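Local coordinates for purine-binding protein BAB2_0673 (Brucella melitensis biovar Abortus, PDB 3S99), which binds adenine and probably other purines such as guanine, and may serve an ABC-type uptake system for them, at residues G150-I155 against N168-G173. Numbering follows the deposited sequence.
Sequences GIAGYI and NSFMLG
Tyr154 and Phe170 meet as an offset edge-to-face aromatic pair, the edge of the tyrosine ring turned toward the face of the phenylalanine, with the ring planes at 75°. The centroids of the Tyr154 and Phe170 rings lie 5.5 Å apart. The closest approach is made by Tyr154 CE2, 3.8 Å from Phe170 CD2; the same carbon also comes to 3.9 Å from Phe170 CB, which lies in the plane of the tyrosine ring at its edge. Phe170 carries CG anti to its backbone N (chi1 180°), which sends the ring from the helix toward the strand, while the tyrosine side chain runs past it in the opposite direction.

The strand and helix are the first two elements of a beta-alpha-beta unit, 151-156, 161-175 and 182-187, in the mixed-sheet domain of this BMP-family binding protein. With the CA atoms of Tyr154 and Phe170 9.8 Å apart, side chains alone bridge the gap.

The second apolar contact is smaller: Ala152 CB sits at the outer edge of the phenylalanine ring, by CE2 and CZ, near its plane, 3.9 Å from Phe170 CE2. All three side chains are buried. Val183 of strand 182-187 touches both Ala152 and Phe170, and helix 132-146 adds Ala143 against Phe170 and Arg136 against Tyr154. Bound adenine lies about 10 Å from the side chain of Tyr154, too far for direct contact.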
loop_
_atom_site.group_PDB
_atom_site.type_symbol
_atom_site.label_atom_id
_atom_site.label_comp_id
_atom_site.label_asym_id
_atom_site.label_seq_id
_atom_site.Cartn_x
_atom_site.Cartn_y
_atom_site.Cartn_z
ATOM N N GLY A 150 -2.127 23.427 7.526
ATOM C CA GLY A 150 -3.088 22.374 7.789
ATOM C C GLY A 150 -3.727 21.806 6.522
ATOM O O GLY A 150 -4.894 21.422 6.529
ATOM N N ILE A 151 -2.967 21.760 5.430
ATOM C CA ILE A 151 -3.468 21.192 4.169
ATOM C C ILE A 151 -2.448 20.284 3.502
ATOM O O ILE A 151 -1.316 20.717 3.226
ATOM C CB ILE A 151 -3.788 22.263 3.104
ATOM C CG1 ILE A 151 -4.619 23.419 3.674
ATOM C CG2 ILE A 151 -4.513 21.602 1.908
ATOM C CD1 ILE A 151 -4.484 24.750 2.893
ATOM N N ALA A 152 -2.882 19.058 3.188
ATOM C CA ALA A 152 -2.095 18.102 2.443
ATOM C C ALA A 152 -2.665 17.847 1.043
ATOM O O ALA A 152 -3.866 17.853 0.835
ATOM C CB ALA A 152 -1.993 16.794 3.199
ATOM N N GLY A 153 -1.790 17.642 0.082
ATOM C CA GLY A 153 -2.187 17.141 -1.239
ATOM C C GLY A 153 -2.152 15.639 -1.282
ATOM O O GLY A 153 -1.176 15.018 -0.885
ATOM N N TYR A 154 -3.225 15.032 -1.751
ATOM C CA TYR A 154 -3.305 13.574 -1.768
ATOM C C TYR A 154 -3.516 13.102 -3.198
ATOM O O TYR A 154 -4.490 13.468 -3.848
ATOM C CB TYR A 154 -4.438 13.121 -0.861
ATOM C CG TYR A 154 -4.263 11.758 -0.234
ATOM C CD1 TYR A 154 -4.235 10.595 -1.008
ATOM C CD2 TYR A 154 -4.215 11.618 1.160
ATOM C CE1 TYR A 154 -4.061 9.325 -0.395
ATOM C CE2 TYR A 154 -4.051 10.366 1.766
ATOM C CZ TYR A 154 -3.984 9.226 0.976
ATOM O OH TYR A 154 -3.866 7.988 1.582
ATOM N N ILE A 155 -2.588 12.297 -3.687
ATOM C CA ILE A 155 -2.625 11.821 -5.082
ATOM C C ILE A 155 -3.207 10.409 -5.072
ATOM O O ILE A 155 -2.541 9.455 -4.666
ATOM C CB ILE A 155 -1.255 11.849 -5.718
ATOM C CG1 ILE A 155 -0.730 13.276 -5.701
ATOM C CG2 ILE A 155 -1.296 11.279 -7.181
ATOM C CD1 ILE A 155 0.723 13.417 -6.110
ATOM N N ASN A 168 -8.965 7.911 4.554
ATOM C CA ASN A 168 -9.693 8.060 5.813
ATOM C C ASN A 168 -8.782 7.949 7.002
ATOM O O ASN A 168 -8.877 8.767 7.919
ATOM C CB ASN A 168 -10.813 7.049 5.929
ATOM C CG ASN A 168 -12.013 7.412 5.088
ATOM O OD1 ASN A 168 -12.268 8.585 4.841
ATOM N ND2 ASN A 168 -12.768 6.393 4.650
ATOM N N SER A 169 -7.903 6.948 7.002
ATOM C CA SER A 169 -6.953 6.794 8.088
ATOM C C SER A 169 -6.000 7.971 8.247
ATOM O O SER A 169 -5.730 8.418 9.369
ATOM C CB SER A 169 -6.153 5.522 7.918
ATOM O OG SER A 169 -5.376 5.315 9.065
ATOM N N PHE A 170 -5.475 8.459 7.128
ATOM C CA PHE A 170 -4.624 9.639 7.115
ATOM C C PHE A 170 -5.301 10.862 7.754
ATOM O O PHE A 170 -4.720 11.543 8.610
ATOM C CB PHE A 170 -4.188 9.922 5.673
ATOM C CG PHE A 170 -3.306 11.128 5.524
ATOM C CD1 PHE A 170 -1.973 11.079 5.875
ATOM C CD2 PHE A 170 -3.810 12.306 4.977
ATOM C CE1 PHE A 170 -1.158 12.193 5.721
ATOM C CE2 PHE A 170 -2.989 13.433 4.835
ATOM C CZ PHE A 170 -1.677 13.368 5.187
ATOM N N MET A 171 -6.563 11.091 7.378
ATOM C CA MET A 171 -7.338 12.190 7.915
ATOM C C MET A 171 -7.565 12.018 9.438
ATOM O O MET A 171 -7.407 12.988 10.222
ATOM C CB MET A 171 -8.686 12.290 7.157
ATOM C CG MET A 171 -9.575 13.458 7.529
ATOM S SD MET A 171 -8.866 15.144 7.283
ATOM C CE MET A 171 -7.950 14.848 5.786
ATOM N N LEU A 172 -7.937 10.811 9.864
ATOM C CA LEU A 172 -8.175 10.564 11.287
ATOM C C LEU A 172 -6.896 10.825 12.097
ATOM O O LEU A 172 -6.962 11.407 13.180
ATOM C CB LEU A 172 -8.680 9.129 11.540
ATOM C CG LEU A 172 -10.101 8.840 11.013
ATOM C CD1 LEU A 172 -10.454 7.339 11.049
ATOM C CD2 LEU A 172 -11.129 9.595 11.831
ATOM N N GLY A 173 -5.754 10.369 11.586
ATOM C CA GLY A 173 -4.459 10.656 12.196
ATOM C C GLY A 173 -4.213 12.158 12.330
ATOM O O GLY A 173 -3.910 12.661 13.419
#